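Local structure of phenylalanine hydroxylase (Colwellia psychrerythraea, 2V27) at residues D206-P214 with L247-E258. The protein probably uses tetrahydrobiopterin, molecular oxygen and an active-site iron to hydroxylate L-phenylalanine to L-tyrosine, the first step of phenylalanine breakdown. Sequence-based numbering, arbitrary orientation.
Sequences DILDVLRTP and LVAQAEALGLHE
The short helix 207-211 crosses helix 247-254 at -61°, with 9.4 Å between the axes, and just beyond them Arg212 CA lies 4.5 Å from Leu256 CA. Leu208 is a knob in a hole formed by Leu247, Gln250, Ala251 and Leu254. Its CG is anti to the backbone N (chi1 -176°), which brings CD1 over the backbone of Ala251 and CD2 against the amide end of Gln250. Leu211, one turn on from Leu208, packs its CD1 3.8 Å from Leu247 CB. Ala251 CB also meets Arg212 CG.

Beside this apolar patch the Arg212 chain bends at chi3 (72°), and its guanidinium grips Gly255 O side-on. Arg212 NE donates to Gly255 O at 2.7 Å, nearly in line with the carbonyl bond, and NH2 donates from above the carbonyl plane. Gly255, the first residue past the helix, has positive phi, which glycine adopts easily. His257 N donates to Arg212 O at 2.8 Å. Arg212 NH1 stands over one face of the His257 ring, offset toward the rim, 3.1 Å from His257 CE1. At the ring edge His257 NE2 donates to Asp209 OD1 at 3.1 Å, almost in the ring plane. A water joins Arg212 NH2 to His257 ND1.

With an alanine at Arg212 both side-chain donors to Gly255 O are gone, and the chain after helix 247-254 is likely to be held less firmly. Thr213 OG1 bonds to Tyr225, tying the turn to strand 223-227. The contact lies away from the iron site. Its polar bonds fasten the end of helix 247-254 to the turn after helix 207-211. The bond to Asp209 OD1 holds the rotation of the His257 ring; the carboxylate would favour a positive ring, the nearby guanidinium would oppose it, and the charge state stays open.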
loop_
_atom_site.group_PDB
_atom_site.type_symbol
_atom_site.label_atom_id
_atom_site.label_comp_id
_atom_site.label_asym_id
_atom_site.label_seq_id
_atom_site.Cartn_x
_atom_site.Cartn_y
_atom_site.Cartn_z
ATOM N N ASP B 206 -5.163 14.624 -18.278
ATOM C CA ASP B 206 -4.575 14.681 -19.595
ATOM C C ASP B 206 -4.435 13.225 -19.992
ATOM O O ASP B 206 -3.833 12.396 -19.272
ATOM C CB ASP B 206 -3.221 15.374 -19.542
ATOM C CG ASP B 206 -2.492 15.337 -20.884
ATOM O OD1 ASP B 206 -1.870 14.317 -21.234
ATOM O OD2 ASP B 206 -2.576 16.337 -21.601
ATOM N N ILE B 207 -4.994 12.885 -21.141
ATOM C CA ILE B 207 -5.130 11.475 -21.468
ATOM C C ILE B 207 -3.769 10.809 -21.631
ATOM O O ILE B 207 -3.581 9.640 -21.274
ATOM C CB ILE B 207 -6.054 11.275 -22.715
ATOM C CG1 ILE B 207 -6.294 9.766 -22.919
ATOM C CG2 ILE B 207 -5.522 11.998 -23.952
ATOM C CD1 ILE B 207 -7.720 9.421 -23.519
ATOM N N LEU B 208 -2.811 11.514 -22.254
ATOM C CA LEU B 208 -1.470 10.927 -22.401
ATOM C C LEU B 208 -0.807 10.707 -21.024
ATOM O O LEU B 208 -0.276 9.600 -20.776
ATOM C CB LEU B 208 -0.582 11.794 -23.359
ATOM C CG LEU B 208 0.773 11.180 -23.621
ATOM C CD1 LEU B 208 0.672 9.820 -24.325
ATOM C CD2 LEU B 208 1.449 12.204 -24.557
ATOM N N ASP B 209 -0.877 11.695 -20.125
ATOM C CA ASP B 209 -0.341 11.504 -18.756
ATOM C C ASP B 209 -0.990 10.244 -18.107
ATOM O O ASP B 209 -0.297 9.387 -17.526
ATOM C CB ASP B 209 -0.613 12.716 -17.856
ATOM C CG ASP B 209 0.386 13.760 -18.002
ATOM O OD1 ASP B 209 1.575 13.424 -18.210
ATOM O OD2 ASP B 209 -0.054 14.919 -17.861
ATOM N N VAL B 210 -2.323 10.149 -18.262
ATOM C CA VAL B 210 -3.078 9.058 -17.611
ATOM C C VAL B 210 -2.615 7.726 -18.184
ATOM O O VAL B 210 -2.275 6.826 -17.424
ATOM C CB VAL B 210 -4.596 9.228 -17.836
ATOM C CG1 VAL B 210 -5.395 7.884 -17.508
ATOM C CG2 VAL B 210 -5.113 10.352 -17.044
ATOM N N LEU B 211 -2.525 7.590 -19.517
ATOM C CA LEU B 211 -2.102 6.318 -20.111
ATOM C C LEU B 211 -0.654 5.888 -19.693
ATOM O O LEU B 211 -0.306 4.715 -19.751
ATOM C CB LEU B 211 -2.176 6.421 -21.649
ATOM C CG LEU B 211 -3.605 6.464 -22.223
ATOM C CD1 LEU B 211 -3.555 6.840 -23.686
ATOM C CD2 LEU B 211 -4.381 5.142 -22.008
ATOM N N ARG B 212 0.152 6.893 -19.328
ATOM C CA ARG B 212 1.553 6.657 -18.920
ATOM C C ARG B 212 1.747 6.422 -17.411
ATOM O O ARG B 212 2.880 6.249 -16.971
ATOM C CB ARG B 212 2.405 7.844 -19.328
ATOM C CG ARG B 212 2.591 7.852 -20.891
ATOM C CD ARG B 212 3.413 9.074 -21.344
ATOM N NE ARG B 212 4.784 8.845 -20.943
ATOM C CZ ARG B 212 5.508 9.624 -20.142
ATOM N NH1 ARG B 212 5.047 10.799 -19.653
ATOM N NH2 ARG B 212 6.723 9.195 -19.813
ATOM N N THR B 213 0.680 6.437 -16.606
ATOM C CA THR B 213 0.868 6.417 -15.135
ATOM C C THR B 213 0.786 4.981 -14.556
ATOM O O THR B 213 -0.287 4.376 -14.576
ATOM C CB THR B 213 -0.216 7.312 -14.466
ATOM O OG1 THR B 213 -0.108 8.670 -14.939
ATOM C CG2 THR B 213 0.000 7.316 -12.927
ATOM N N PRO B 214 1.878 4.452 -14.001
ATOM C CA PRO B 214 1.793 3.107 -13.355
ATOM C C PRO B 214 0.908 3.232 -12.133
ATOM O O PRO B 214 0.849 4.312 -11.474
ATOM C CB PRO B 214 3.218 2.843 -12.832
ATOM C CG PRO B 214 3.971 4.052 -13.074
ATOM C CD PRO B 214 3.224 5.057 -13.935
ATOM N N LEU B 247 -3.055 7.016 -29.306
ATOM C CA LEU B 247 -2.619 7.569 -28.015
ATOM C C LEU B 247 -1.850 6.521 -27.194
ATOM O O LEU B 247 -0.826 6.811 -26.552
ATOM C CB LEU B 247 -3.842 8.093 -27.263
ATOM C CG LEU B 247 -4.386 9.414 -27.822
ATOM C CD1 LEU B 247 -5.804 9.849 -27.353
ATOM C CD2 LEU B 247 -3.410 10.584 -27.556
ATOM N N VAL B 248 -2.316 5.266 -27.235
ATOM C CA VAL B 248 -1.623 4.161 -26.584
ATOM C C VAL B 248 -0.206 3.964 -27.162
ATOM O O VAL B 248 0.769 3.871 -26.428
ATOM C CB VAL B 248 -2.443 2.832 -26.630
ATOM C CG1 VAL B 248 -1.617 1.657 -26.190
ATOM C CG2 VAL B 248 -3.713 2.980 -25.758
ATOM N N ALA B 249 -0.116 3.907 -28.497
ATOM C CA ALA B 249 1.179 3.871 -29.172
ATOM C C ALA B 249 2.096 5.067 -28.824
ATOM O O ALA B 249 3.287 4.854 -28.584
ATOM C CB ALA B 249 0.973 3.789 -30.708
ATOM N N GLN B 250 1.533 6.259 -28.710
ATOM C CA GLN B 250 2.351 7.416 -28.304
ATOM C C GLN B 250 2.875 7.223 -26.859
ATOM O O GLN B 250 4.031 7.480 -26.555
ATOM C CB GLN B 250 1.510 8.664 -28.383
ATOM C CG GLN B 250 2.323 9.866 -28.104
ATOM C CD GLN B 250 1.507 11.108 -28.092
ATOM O OE1 GLN B 250 0.259 11.071 -28.183
ATOM N NE2 GLN B 250 2.182 12.239 -28.071
ATOM N N ALA B 251 1.980 6.815 -25.961
ATOM C CA ALA B 251 2.400 6.456 -24.610
ATOM C C ALA B 251 3.539 5.426 -24.556
ATOM O O ALA B 251 4.475 5.609 -23.785
ATOM C CB ALA B 251 1.178 5.951 -23.836
ATOM N N GLU B 252 3.451 4.346 -25.350
ATOM C CA GLU B 252 4.454 3.364 -25.416
ATOM C C GLU B 252 5.780 3.904 -25.978
ATOM O O GLU B 252 6.848 3.595 -25.435
ATOM C CB GLU B 252 3.958 2.169 -26.209
ATOM C CG GLU B 252 3.110 1.245 -25.371
ATOM C CD GLU B 252 2.727 -0.037 -26.082
ATOM O OE1 GLU B 252 2.848 -1.148 -25.483
ATOM O OE2 GLU B 252 2.306 0.089 -27.247
ATOM N N ALA B 253 5.702 4.746 -27.014
ATOM C CA ALA B 253 6.917 5.385 -27.545
ATOM C C ALA B 253 7.651 6.214 -26.454
ATOM O O ALA B 253 8.877 6.271 -26.423
ATOM C CB ALA B 253 6.556 6.287 -28.708
ATOM N N LEU B 254 6.885 6.899 -25.594
ATOM C CA LEU B 254 7.468 7.693 -24.517
ATOM C C LEU B 254 7.878 6.873 -23.312
ATOM O O LEU B 254 8.761 7.286 -22.552
ATOM C CB LEU B 254 6.447 8.751 -24.087
ATOM C CG LEU B 254 6.224 9.874 -25.123
ATOM C CD1 LEU B 254 4.971 10.633 -24.788
ATOM C CD2 LEU B 254 7.445 10.835 -25.182
ATOM N N GLY B 255 7.254 5.710 -23.177
ATOM C CA GLY B 255 7.402 4.826 -22.006
ATOM C C GLY B 255 6.571 5.340 -20.823
ATOM O O GLY B 255 6.128 6.488 -20.788
ATOM N N LEU B 256 6.370 4.460 -19.858
ATOM C CA LEU B 256 5.644 4.844 -18.659
ATOM C C LEU B 256 6.362 5.937 -17.914
ATOM O O LEU B 256 7.590 5.980 -17.894
ATOM C CB LEU B 256 5.458 3.654 -17.733
ATOM C CG LEU B 256 4.586 2.496 -18.229
ATOM C CD1 LEU B 256 4.575 1.352 -17.194
ATOM C CD2 LEU B 256 3.168 2.948 -18.552
ATOM N N HIS B 257 5.603 6.791 -17.239
ATOM C CA HIS B 257 6.149 7.701 -16.236
ATOM C C HIS B 257 6.923 6.878 -15.215
ATOM O O HIS B 257 6.580 5.710 -14.923
ATOM C CB HIS B 257 5.022 8.361 -15.430
ATOM C CG HIS B 257 4.405 9.576 -16.044
ATOM N ND1 HIS B 257 5.137 10.727 -16.260
ATOM C CD2 HIS B 257 3.112 9.868 -16.376
ATOM C CE1 HIS B 257 4.329 11.663 -16.735
ATOM N NE2 HIS B 257 3.104 11.165 -16.832
ATOM N N GLU B 258 7.958 7.494 -14.622
ATOM C CA GLU B 258 8.624 6.813 -13.487
ATOM C C GLU B 258 7.565 6.641 -12.393
ATOM O O GLU B 258 6.777 7.555 -12.162
ATOM C CB GLU B 258 9.753 7.663 -12.930
ATOM C CG GLU B 258 10.549 6.901 -11.883
ATOM C CD GLU B 258 11.673 7.736 -11.289
ATOM O OE1 GLU B 258 11.967 8.838 -11.795
ATOM O OE2 GLU B 258 12.262 7.280 -10.297
HETATM O O HOH W 1 7.970 11.146 -17.548
#